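Local structure of class II aldolase/adducin domain protein (Pseudomonas syringae pv. phaseolicola 1448A, 3OCR) at the interface of chains A and B. The protein belongs to the class II aldolase/adducin superfamily and probably acts as a lyase. Numbering follows the deposited sequence. Chains: chain A/B, Class II aldolase/adducin domain protein.

Contact 1: the interface of chains A and B. Residues chain A 138-140, 162, 189; chain B 146, 226-228, 230.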
# COMPACT_ATOMS: atom_id res chain seq x y z
N ALA A 138 -2.29 14.56 -13.87
CA ALA A 138 -2.85 14.06 -15.13
C ALA A 138 -4.34 14.36 -15.32
O ALA A 138 -4.93 13.96 -16.33
CB ALA A 138 -2.61 12.56 -15.24
N GLN A 139 -4.95 15.06 -14.36
CA GLN A 139 -6.41 15.32 -14.40
C GLN A 139 -6.77 16.76 -14.78
O GLN A 139 -6.15 17.71 -14.28
CB GLN A 139 -7.05 14.94 -13.05
CG GLN A 139 -6.79 13.48 -12.64
CD GLN A 139 -7.35 13.12 -11.28
OE1 GLN A 139 -7.81 13.98 -10.51
NE2 GLN A 139 -7.23 11.85 -10.95
N LYS A 140 -7.83 16.93 -15.58
CA LYS A 140 -8.23 18.24 -16.09
C LYS A 140 -8.33 19.30 -15.02
O LYS A 140 -7.77 20.39 -15.17
CB LYS A 140 -9.58 18.16 -16.86
CG LYS A 140 -9.52 17.29 -18.08
CD LYS A 140 -10.89 17.30 -18.81
CE LYS A 140 -10.93 16.24 -19.92
NZ LYS A 140 -9.71 16.29 -20.82
N TYR A 162 2.21 20.15 -20.20
CA TYR A 162 3.32 19.25 -20.53
C TYR A 162 3.88 19.49 -21.94
O TYR A 162 3.12 19.56 -22.92
CB TYR A 162 2.89 17.78 -20.41
CG TYR A 162 4.08 16.82 -20.46
CD1 TYR A 162 5.13 16.92 -19.54
CD2 TYR A 162 4.17 15.83 -21.46
CE1 TYR A 162 6.24 16.04 -19.59
CE2 TYR A 162 5.27 14.97 -21.53
CZ TYR A 162 6.29 15.07 -20.58
OH TYR A 162 7.37 14.22 -20.68
N ASN A 189 0.72 16.19 -16.27
CA ASN A 189 1.15 14.89 -16.78
C ASN A 189 2.60 14.60 -16.41
O ASN A 189 3.28 13.90 -17.13
CB ASN A 189 1.01 14.83 -18.29
CG ASN A 189 -0.40 15.16 -18.75
OD1 ASN A 189 -0.63 16.26 -19.21
ND2 ASN A 189 -1.35 14.22 -18.57
N ILE B 146 -0.57 9.60 -20.64
CA ILE B 146 -1.04 10.66 -19.69
C ILE B 146 0.01 11.03 -18.65
O ILE B 146 -0.26 11.82 -17.74
CB ILE B 146 -2.38 10.29 -19.00
CG1 ILE B 146 -2.36 8.86 -18.42
CG2 ILE B 146 -3.53 10.38 -19.99
CD1 ILE B 146 -1.65 8.75 -17.09
N GLU B 226 -11.64 12.21 -17.09
CA GLU B 226 -11.05 13.30 -16.32
C GLU B 226 -9.59 13.57 -16.71
O GLU B 226 -8.96 14.52 -16.23
CB GLU B 226 -11.17 13.03 -14.82
CG GLU B 226 -12.60 12.88 -14.34
CD GLU B 226 -13.35 14.22 -14.26
OE1 GLU B 226 -12.76 15.28 -14.60
OE2 GLU B 226 -14.53 14.20 -13.85
N LEU B 227 -9.05 12.72 -17.59
CA LEU B 227 -7.63 12.76 -17.90
C LEU B 227 -7.28 13.86 -18.88
O LEU B 227 -8.06 14.18 -19.78
CB LEU B 227 -7.17 11.40 -18.42
CG LEU B 227 -7.27 10.21 -17.47
CD1 LEU B 227 -6.92 8.95 -18.21
CD2 LEU B 227 -6.34 10.37 -16.29
N VAL B 228 -6.11 14.47 -18.67
CA VAL B 228 -5.52 15.38 -19.67
C VAL B 228 -4.57 14.59 -20.55
O VAL B 228 -3.58 14.00 -20.08
CB VAL B 228 -4.70 16.55 -19.04
CG1 VAL B 228 -4.06 17.40 -20.12
CG2 VAL B 228 -5.55 17.40 -18.18
N PRO B 230 -1.86 15.14 -23.30
CA PRO B 230 -1.02 16.11 -24.01
C PRO B 230 -1.19 15.99 -25.53
O PRO B 230 -1.59 14.92 -26.01
CB PRO B 230 0.41 15.69 -23.61
CG PRO B 230 0.24 15.00 -22.31
CD PRO B 230 -1.05 14.26 -22.43

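Contact 2: the interface of chains A and B. Residues chain A 53-54, 75-77; chain B 255-256, 259, 262.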
# COMPACT_ATOMS: atom_id res chain seq x y z
N HIS A 53 13.35 6.13 -8.39
CA HIS A 53 14.67 5.53 -8.60
C HIS A 53 15.73 6.64 -8.61
O HIS A 53 15.83 7.40 -7.65
CB HIS A 53 14.70 4.68 -9.88
CG HIS A 53 15.87 3.74 -9.97
ND1 HIS A 53 16.23 2.90 -8.93
CD2 HIS A 53 16.75 3.50 -10.97
CE1 HIS A 53 17.29 2.20 -9.29
NE2 HIS A 53 17.62 2.54 -10.52
N ILE A 54 16.48 6.76 -9.69
CA ILE A 54 17.55 7.75 -9.74
C ILE A 54 17.17 9.06 -10.41
O ILE A 54 18.04 9.89 -10.69
CB ILE A 54 18.84 7.19 -10.39
CG1 ILE A 54 18.52 6.53 -11.73
CG2 ILE A 54 19.54 6.22 -9.44
CD1 ILE A 54 19.71 6.39 -12.65
N GLY A 75 23.23 9.42 -10.64
CA GLY A 75 23.13 7.97 -10.46
C GLY A 75 23.04 7.44 -9.03
O GLY A 75 22.85 6.25 -8.84
N LEU A 76 23.17 8.31 -8.04
CA LEU A 76 22.95 7.91 -6.64
C LEU A 76 21.48 7.92 -6.30
O LEU A 76 20.75 8.78 -6.76
CB LEU A 76 23.67 8.85 -5.68
CG LEU A 76 25.19 8.82 -5.62
CD1 LEU A 76 25.65 9.53 -4.33
CD2 LEU A 76 25.71 7.40 -5.69
N LEU A 77 21.06 6.98 -5.47
CA LEU A 77 19.71 6.96 -4.91
C LEU A 77 19.56 7.98 -3.76
O LEU A 77 20.53 8.29 -3.08
CB LEU A 77 19.40 5.55 -4.39
CG LEU A 77 19.41 4.43 -5.42
CD1 LEU A 77 19.28 3.08 -4.73
CD2 LEU A 77 18.26 4.66 -6.42
N ARG B 255 23.73 2.64 -15.63
CA ARG B 255 23.56 3.49 -14.45
C ARG B 255 22.35 3.06 -13.61
O ARG B 255 22.43 2.94 -12.38
CB ARG B 255 23.44 4.96 -14.89
CG ARG B 255 23.38 5.97 -13.77
CD ARG B 255 23.28 7.41 -14.31
NE ARG B 255 24.41 7.72 -15.17
CZ ARG B 255 24.33 7.89 -16.48
NH1 ARG B 255 23.15 7.83 -17.10
NH2 ARG B 255 25.43 8.15 -17.18
N HIS B 256 21.21 2.87 -14.28
CA HIS B 256 19.97 2.41 -13.66
C HIS B 256 20.19 1.07 -12.98
O HIS B 256 19.75 0.86 -11.86
CB HIS B 256 18.89 2.28 -14.75
CG HIS B 256 17.53 1.94 -14.25
ND1 HIS B 256 16.49 2.84 -14.26
CD2 HIS B 256 17.02 0.78 -13.78
CE1 HIS B 256 15.40 2.26 -13.79
NE2 HIS B 256 15.69 1.00 -13.50
N ALA B 259 22.55 1.02 -9.71
CA ALA B 259 21.85 1.52 -8.51
C ALA B 259 20.92 0.45 -7.95
O ALA B 259 20.87 0.23 -6.75
CB ALA B 259 21.07 2.82 -8.81
N ARG B 262 23.28 -1.89 -6.06
CA ARG B 262 23.67 -1.32 -4.77
C ARG B 262 22.52 -1.44 -3.76
O ARG B 262 22.75 -1.78 -2.61
CB ARG B 262 24.14 0.15 -4.87
CG ARG B 262 25.41 0.39 -5.68
CD ARG B 262 26.03 1.81 -5.44
NE ARG B 262 25.07 2.88 -5.68
CZ ARG B 262 24.73 3.37 -6.88
NH1 ARG B 262 25.31 2.95 -8.01
NH2 ARG B 262 23.81 4.33 -6.96
O HOH W 1 24.13 4.07 -10.34

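Contact 1: the interface of chains A and B
A:Ala138 to A:Lys140 run antiparallel to B:Glu226 to B:Val228, with A:Gln139 and B:Leu227 paired in a beta bridge across the chains. Two backbone bonds tie the segments at their ends: B:Val228 N gives to A:Ala138 O (2.7 Å), and A:Lys140 N gives to B:Glu226 O. The register is set at least in part by these backbone groups. The A:Lys140 side chain adds a further polar grip. Its CG lies over B:Glu226 O, and the bend at its last torsion (chi4 -49°) turns the ammonium NZ back to B:Leu227 O at 2.9 Å, with NZ tilted from that carbonyl plane. One side chain thus follows the partner's backbone over two successive carbonyls.

The amide of A:Asn189 makes the other polar link. Its ND2 gives to two backbone carbonyls of chain B, B:Val228 O (2.7 Å) and B:Ile146 O (2.8 Å), and so bridges two separate segments of the partner. B:Ile146 O lies in the amide plane and the bond is fairly straight at the hydrogen (164°), although ND2 sits above the plane of that carbonyl; the bond to B:Val228 O is more bent. Two acceptors on the nitrogen fix which way round the amide sits.

Apolar packing fills in around these bonds. B:Val228 CG2 rests against A:Lys140 CA at 3.5 Å, while CG1, anti to the backbone N (chi1 177°), is turned toward A:Asn189 OD1. B:Pro230 reaches toward A:Asn189 with the tip of its ring, CG capping one face of the amide 3.6 Å from A:Asn189 CG, and brushes the rim of A:Tyr162 at CD2.

In chain A the site gathers the residues just after helix 131-137, the loop just after strand 157-160 and the turn between strands 184-187 and 191-196; chain B supplies the stretch from 3-10 helix 224-226 toward helix 232-243, with B:Ile146 just before helix 148-151.

Contact 2: the interface of chains A and B
A:His53 and B:His256 meet at the tight end of this contact, where two loops of a class II aldolase/adducin domain face one side of the partner's helix 251-265. The A:His53 ring brings its CD2 edge over a face of the B:His256 ring, near the rim, with CD2 3.4 Å from CE1. The planes are inclined to each other, so this is an edge laid on a face. With CG anti to its backbone N (chi1 -164°), A:His53 also carries NE2 to the backbone carbonyl of B:His256. That bond, 3.0 Å from NE2 to O, lies in the ring plane and on a lone pair of the carbonyl, and is nearly straight (163° at the hydrogen). Ring contact and hydrogen bond together hold the imidazole against rotation.

Beside it, the small side chain of B:Ala259 probably allows the loops to approach the helix closely. Its CB touches A:Ile54 CG2 at 3.8 Å and faces A:His53 CE1 and the branched end of A:Leu77. The other branch of A:Ile54 ends in CD1, which crosses the aliphatic part of B:Arg255 at about a right angle, against CG; the same methylenes pass A:Gly75 CA.

Toward A:Gly75 the contact becomes looser and is filled in by water. The B:Arg262 chain, bent at chi3 (-54°), lays a face of its guanidinium over B:Ala259 CA and points its edge at the carbonyl of A:Gly75. NH2 bonds to A:Gly75 O at 2.9 Å, with that oxygen in the guanidinium plane. NH1 meets water 1 at 2.8 Å, and the water in turn joins A:Gly75 O (2.9 Å) and B:Arg255 O (2.9 Å). A:Gly75 O is therefore bound both directly and through water, while A:Leu76 adds little more than its CA and CD2 near NH2.

The centres of contact 1 and contact 2 lie about 28 Å apart along the same A-B interface, and no residue belongs to both. In each, chain A offers mainly loops next to its strands, while chain B contributes mostly from its C-terminal part: the stretch before helix 232-243 in contact 1 and helix 251-265 in contact 2. Two grips set this far apart would fix how the chains are oriented against each other. The interface is not an exact two-fold, so the copies present different surfaces to each other, an arrangement compatible with subunits joined in succession within the deposited tetramer, which may be the biological form.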